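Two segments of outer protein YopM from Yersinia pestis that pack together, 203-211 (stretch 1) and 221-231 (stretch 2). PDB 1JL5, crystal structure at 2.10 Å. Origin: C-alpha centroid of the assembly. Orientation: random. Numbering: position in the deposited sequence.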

ATOM      1  N   ASP A 203       4.688  14.872 -20.846  1.00 22.06           N
ATOM      2  CA  ASP A 203       4.812  14.768 -19.407  1.00 23.12           C
ATOM      3  C   ASP A 203       6.156  14.136 -19.099  1.00 23.21           C
ATOM      4  O   ASP A 203       6.801  13.558 -19.977  1.00 23.83           O
ATOM      5  N   ASN A 204       6.575  14.244 -17.848  1.00 22.70           N
ATOM      6  CA  ASN A 204       7.822  13.643 -17.425  1.00 22.46           C
ATOM      7  C   ASN A 204       8.998  14.010 -18.298  1.00 22.58           C
ATOM      8  O   ASN A 204       9.681  13.157 -18.853  1.00 21.93           O
ATOM      9  N   ASN A 205       9.211  15.307 -18.417  1.00 22.19           N
ATOM     10  CA  ASN A 205      10.317  15.846 -19.165  1.00 22.50           C
ATOM     11  C   ASN A 205      10.782  16.964 -18.274  1.00 22.85           C
ATOM     12  O   ASN A 205      10.392  17.013 -17.121  1.00 21.94           O
ATOM     13  N   SER A 206      11.616  17.853 -18.779  1.00 23.87           N
ATOM     14  CA  SER A 206      12.058  18.954 -17.947  1.00 25.43           C
ATOM     15  C   SER A 206      11.662  20.237 -18.622  1.00 23.68           C
ATOM     16  O   SER A 206      12.425  21.195 -18.681  1.00 24.67           O
ATOM     17  N   LEU A 207      10.443  20.243 -19.143  1.00 24.34           N
ATOM     18  CA  LEU A 207       9.931  21.420 -19.814  1.00 25.24           C
ATOM     19  C   LEU A 207       9.662  22.484 -18.761  1.00 26.67           C
ATOM     20  O   LEU A 207       9.005  22.222 -17.755  1.00 26.64           O
ATOM     21  N   LYS A 208      10.205  23.673 -18.983  1.00 27.91           N
ATOM     22  CA  LYS A 208       9.984  24.774 -18.064  1.00 31.26           C
ATOM     23  C   LYS A 208       8.794  25.517 -18.635  1.00 30.36           C
ATOM     24  O   LYS A 208       8.021  26.142 -17.909  1.00 31.23           O
ATOM     25  N   LYS A 209       8.654  25.430 -19.951  1.00 29.30           N
ATOM     26  CA  LYS A 209       7.552  26.072 -20.640  1.00 31.51           C
ATOM     27  C   LYS A 209       7.093  25.185 -21.771  1.00 29.40           C
ATOM     28  O   LYS A 209       7.822  24.322 -22.236  1.00 28.68           O
ATOM     29  N   LEU A 210       5.856  25.377 -22.182  1.00 28.64           N
ATOM     30  CA  LEU A 210       5.325  24.627 -23.293  1.00 28.01           C
ATOM     31  C   LEU A 210       5.263  25.639 -24.404  1.00 27.77           C
ATOM     32  O   LEU A 210       4.981  26.810 -24.163  1.00 28.56           O
ATOM     33  N   PRO A 211       5.567  25.217 -25.633  1.00 28.61           N
ATOM     34  CA  PRO A 211       5.504  26.174 -26.736  1.00 27.37           C
ATOM     35  C   PRO A 211       4.038  26.580 -26.840  1.00 28.59           C
ATOM     36  O   PRO A 211       3.179  25.931 -26.244  1.00 27.87           O
ATOM     37  N   VAL A 221      -0.751  16.547 -22.324  1.00 21.18           N
ATOM     38  CA  VAL A 221      -0.370  15.884 -21.100  1.00 21.15           C
ATOM     39  C   VAL A 221       1.079  16.293 -20.940  1.00 21.25           C
ATOM     40  O   VAL A 221       1.939  15.897 -21.721  1.00 22.07           O
ATOM     41  N   ALA A 222       1.335  17.127 -19.944  1.00 20.44           N
ATOM     42  CA  ALA A 222       2.679  17.625 -19.720  1.00 21.61           C
ATOM     43  C   ALA A 222       2.946  17.667 -18.238  1.00 20.74           C
ATOM     44  O   ALA A 222       3.657  18.541 -17.741  1.00 22.96           O
ATOM     45  N   GLY A 223       2.354  16.719 -17.528  1.00 19.98           N
ATOM     46  CA  GLY A 223       2.563  16.655 -16.105  1.00 19.51           C
ATOM     47  C   GLY A 223       3.995  16.250 -15.854  1.00 21.34           C
ATOM     48  O   GLY A 223       4.689  15.754 -16.749  1.00 18.85           O
ATOM     49  N   ASN A 224       4.454  16.478 -14.634  1.00 21.90           N
ATOM     50  CA  ASN A 224       5.801  16.106 -14.264  1.00 23.55           C
ATOM     51  C   ASN A 224       6.891  16.693 -15.107  1.00 22.80           C
ATOM     52  O   ASN A 224       7.816  16.012 -15.538  1.00 22.26           O
ATOM     53  N   ASN A 225       6.752  17.976 -15.353  1.00 22.31           N
ATOM     54  CA  ASN A 225       7.749  18.716 -16.071  1.00 22.14           C
ATOM     55  C   ASN A 225       8.107  19.752 -15.034  1.00 21.76           C
ATOM     56  O   ASN A 225       7.916  19.523 -13.841  1.00 23.20           O
ATOM     57  N   ILE A 226       8.631  20.879 -15.462  1.00 23.29           N
ATOM     58  CA  ILE A 226       8.949  21.918 -14.508  1.00 23.94           C
ATOM     59  C   ILE A 226       8.369  23.184 -15.091  1.00 23.07           C
ATOM     60  O   ILE A 226       9.011  24.225 -15.150  1.00 24.19           O
ATOM     61  N   LEU A 227       7.128  23.051 -15.547  1.00 23.59           N
ATOM     62  CA  LEU A 227       6.401  24.156 -16.136  1.00 24.02           C
ATOM     63  C   LEU A 227       6.092  25.188 -15.077  1.00 25.05           C
ATOM     64  O   LEU A 227       5.394  24.903 -14.101  1.00 23.86           O
ATOM     65  N   GLU A 228       6.633  26.385 -15.279  1.00 27.30           N
ATOM     66  CA  GLU A 228       6.434  27.507 -14.374  1.00 29.81           C
ATOM     67  C   GLU A 228       5.037  28.013 -14.640  1.00 28.48           C
ATOM     68  O   GLU A 228       4.378  28.564 -13.771  1.00 29.85           O
ATOM     69  N   GLU A 229       4.600  27.824 -15.873  1.00 28.79           N
ATOM     70  CA  GLU A 229       3.290  28.270 -16.293  1.00 30.28           C
ATOM     71  C   GLU A 229       2.901  27.507 -17.533  1.00 28.65           C
ATOM     72  O   GLU A 229       3.733  26.874 -18.177  1.00 28.54           O
ATOM     73  N   LEU A 230       1.621  27.570 -17.857  1.00 27.36           N
ATOM     74  CA  LEU A 230       1.108  26.918 -19.039  1.00 26.83           C
ATOM     75  C   LEU A 230       1.030  28.010 -20.088  1.00 25.45           C
ATOM     76  O   LEU A 230       0.909  29.183 -19.756  1.00 25.39           O
ATOM     77  N   PRO A 231       1.131  27.650 -21.370  1.00 24.61           N
ATOM     78  CA  PRO A 231       1.045  28.714 -22.368  1.00 24.32           C
ATOM     79  C   PRO A 231      -0.405  29.167 -22.418  1.00 25.31           C
ATOM     80  O   PRO A 231      -1.256  28.620 -21.712  1.00 23.93           O
TER

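The two stretches run side by side in the same direction, as the CA register indicates: Asp 203 CA lies 3.6 Å from Ala 222 CA, and Lys 208 CA lies 4.1 Å from Leu 227 CA. Together they bury 877 Å².

Val 221 (chi1 t) begins the contact, its CG1 3.7 Å from Asp 203 OD1. Ala 222 points its CB sideways, yet that methyl reaches 3.9 Å from Leu 210 CD2 and so borders the apolar cluster farther along. Gly 223 has no side chain; its carbonyl accepts from the backbone, with Asn 204 N to Gly 223 O at 2.7 Å and 153°, although that oxygen crowds a neighbour and its position is less certain.

Asn 224 points toward stretch 1 with chi1 at -93°, between wells. Its CB packs 3.3 Å from OD1 of Asn 204, a residue in the m rotamer whose ND2 donates to Asp 203 OD2 at 2.7 Å.

Asn 225 (chi1 m) leaves CA sideways, but its amide turns nearer to stretch 1. ND2 donates to Ala 222 O at 2.8 Å and 176°, while OD1 accepts from Leu 207 N at 3.0 Å and 165°. The side chain thus links the backbone of stretch 2, at Ala 222, to that of stretch 1, at Leu 207, though OD1 is modelled too close to Asn 205 for its position to be exact.

Ile 226, p at chi1 and t at chi2, extends CD1 to 3.9 Å from Ser 206 CB and 3.7 Å from Lys 208 CG, so the aliphatic base of the lysine helps cover it. Its backbone N donates to Leu 207 O at 2.7 Å and 146°.

Leu 227 (m, t) brings CD2 to 3.7 Å from Leu 207 CB and CD1 to 3.6 Å from Leu 210 CG.

Glu 228 (chi1 m, chi2 m) points sideways; its backbone N donates to Lys 208 O at 3.0 Å and 158°. Glu 229 (chi1 p, chi2 t) stays more distant: its nearest side-chain approach is OE2 to Lys 209 CE at 4.8 Å. Water 1 donates to Glu 229 O at 2.7 Å and accepts from Leu 210 N at 2.6 Å.

Leu 230 (m, t) directs its CB away, but CD2 comes within 4.1 Å of Leu 210 CD1. Pro 231, C-gamma endo, points toward stretch 1 and closes the cluster with CD 3.6 Å from Leu 210 CB.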

ATOM      1  CB  ASP A 203       3.721  13.867 -18.852  1.00 22.01           C
ATOM      2  CG  ASP A 203       3.721  12.506 -19.512  1.00 24.91           C
ATOM      3  OD1 ASP A 203       3.444  12.443 -20.729  1.00 25.23           O
ATOM      4  OD2 ASP A 203       4.014  11.508 -18.827  1.00 25.30           O
ATOM      5  CB  ASN A 204       7.653  12.137 -17.377  1.00 21.82           C
ATOM      6  CG  ASN A 204       6.750  11.714 -16.259  1.00 23.32           C
ATOM      7  OD1 ASN A 204       7.162  11.692 -15.105  1.00 25.22           O
ATOM      8  ND2 ASN A 204       5.499  11.402 -16.583  1.00 22.32           N
ATOM      9  CB  ASN A 205       9.838  16.354 -20.514  1.00 21.72           C
ATOM     10  CG  ASN A 205       9.720  15.242 -21.518  1.00 22.80           C
ATOM     11  OD1 ASN A 205      10.723  14.633 -21.877  1.00 24.43           O
ATOM     12  ND2 ASN A 205       8.500  14.952 -21.961  1.00 19.26           N
ATOM     13  CB  SER A 206      13.566  18.882 -17.727  1.00 25.24           C
ATOM     14  OG  SER A 206      13.861  17.780 -16.886  1.00 28.17           O
ATOM     15  CB  LEU A 207       8.637  21.080 -20.548  1.00 24.67           C
ATOM     16  CG  LEU A 207       8.754  19.981 -21.604  1.00 24.93           C
ATOM     17  CD1 LEU A 207       7.387  19.725 -22.222  1.00 23.67           C
ATOM     18  CD2 LEU A 207       9.760  20.400 -22.674  1.00 23.50           C
ATOM     19  CB  LYS A 208      11.196  25.693 -17.993  1.00 32.87           C
ATOM     20  CG  LYS A 208      12.386  25.076 -17.292  1.00 36.97           C
ATOM     21  CD  LYS A 208      13.431  26.132 -17.007  1.00 39.34           C
ATOM     22  CE  LYS A 208      14.620  25.552 -16.267  1.00 41.15           C
ATOM     23  NZ  LYS A 208      15.608  26.614 -15.917  1.00 42.58           N
ATOM     24  CB  LYS A 209       7.996  27.424 -21.214  1.00 34.99           C
ATOM     25  CG  LYS A 209       8.418  28.430 -20.156  1.00 42.61           C
ATOM     26  CD  LYS A 209       8.724  29.799 -20.757  1.00 48.05           C
ATOM     27  CE  LYS A 209       9.112  30.793 -19.666  1.00 50.47           C
ATOM     28  NZ  LYS A 209       9.377  32.156 -20.205  1.00 53.18           N
ATOM     29  CB  LEU A 210       3.917  24.120 -22.999  1.00 26.14           C
ATOM     30  CG  LEU A 210       3.818  23.061 -21.905  1.00 27.81           C
ATOM     31  CD1 LEU A 210       2.359  22.692 -21.702  1.00 26.94           C
ATOM     32  CD2 LEU A 210       4.637  21.842 -22.292  1.00 25.81           C
ATOM     33  CB  PRO A 211       5.948  25.339 -27.929  1.00 27.45           C
ATOM     34  CG  PRO A 211       6.878  24.327 -27.313  1.00 28.81           C
ATOM     35  CD  PRO A 211       6.119  23.924 -26.070  1.00 27.43           C
ATOM     36  CB  VAL A 221      -0.504  14.366 -21.254  1.00 19.88           C
ATOM     37  CG1 VAL A 221       0.022  13.656 -20.019  1.00 17.78           C
ATOM     38  CG2 VAL A 221      -1.967  14.016 -21.480  1.00 18.27           C
ATOM     39  CB  ALA A 222       2.820  19.016 -20.325  1.00 23.12           C
ATOM     40  CB  ASN A 224       5.940  14.599 -14.237  1.00 27.72           C
ATOM     41  CG  ASN A 224       5.690  14.052 -12.882  1.00 31.75           C
ATOM     42  OD1 ASN A 224       6.387  14.408 -11.936  1.00 34.83           O
ATOM     43  ND2 ASN A 224       4.684  13.196 -12.758  1.00 35.37           N
ATOM     44  CB  ASN A 225       7.139  19.339 -17.319  1.00 21.66           C
ATOM     45  CG  ASN A 225       7.214  18.410 -18.500  1.00 21.62           C
ATOM     46  OD1 ASN A 225       8.297  18.120 -18.985  1.00 23.48           O
ATOM     47  ND2 ASN A 225       6.072  17.915 -18.949  1.00 21.05           N
ATOM     48  CB  ILE A 226      10.467  22.017 -14.275  1.00 25.07           C
ATOM     49  CG1 ILE A 226      11.216  21.984 -15.605  1.00 24.33           C
ATOM     50  CG2 ILE A 226      10.913  20.858 -13.391  1.00 25.69           C
ATOM     51  CD1 ILE A 226      12.728  21.926 -15.441  1.00 27.18           C
ATOM     52  CB  LEU A 227       5.106  23.655 -16.766  1.00 23.02           C
ATOM     53  CG  LEU A 227       5.317  22.679 -17.922  1.00 22.87           C
ATOM     54  CD1 LEU A 227       3.973  22.192 -18.436  1.00 23.27           C
ATOM     55  CD2 LEU A 227       6.107  23.372 -19.022  1.00 23.57           C
ATOM     56  CB  GLU A 228       7.418  28.629 -14.694  1.00 34.48           C
ATOM     57  CG  GLU A 228       8.885  28.244 -14.666  1.00 42.68           C
ATOM     58  CD  GLU A 228       9.388  27.970 -13.268  1.00 46.68           C
ATOM     59  OE1 GLU A 228       9.010  28.726 -12.349  1.00 48.58           O
ATOM     60  OE2 GLU A 228      10.166  27.013 -13.097  1.00 51.77           O
ATOM     61  CB  GLU A 229       3.322  29.760 -16.620  1.00 32.21           C
ATOM     62  CG  GLU A 229       4.368  30.102 -17.658  1.00 37.77           C
ATOM     63  CD  GLU A 229       4.386  31.568 -18.032  1.00 40.42           C
ATOM     64  OE1 GLU A 229       4.333  32.419 -17.117  1.00 41.30           O
ATOM     65  OE2 GLU A 229       4.465  31.862 -19.245  1.00 44.10           O
ATOM     66  CB  LEU A 230      -0.284  26.352 -18.764  1.00 26.14           C
ATOM     67  CG  LEU A 230      -0.321  25.176 -17.789  1.00 26.57           C
ATOM     68  CD1 LEU A 230      -1.754  24.680 -17.628  1.00 25.71           C
ATOM     69  CD2 LEU A 230       0.573  24.065 -18.320  1.00 26.28           C
ATOM     70  CB  PRO A 231       1.473  28.013 -23.647  1.00 23.46           C
ATOM     71  CG  PRO A 231       0.934  26.632 -23.444  1.00 24.28           C
ATOM     72  CD  PRO A 231       1.308  26.336 -22.008  1.00 22.86           C
TER
HETATM   73  O   HOH W   1       4.341  27.025 -20.787  1.00 22.81           O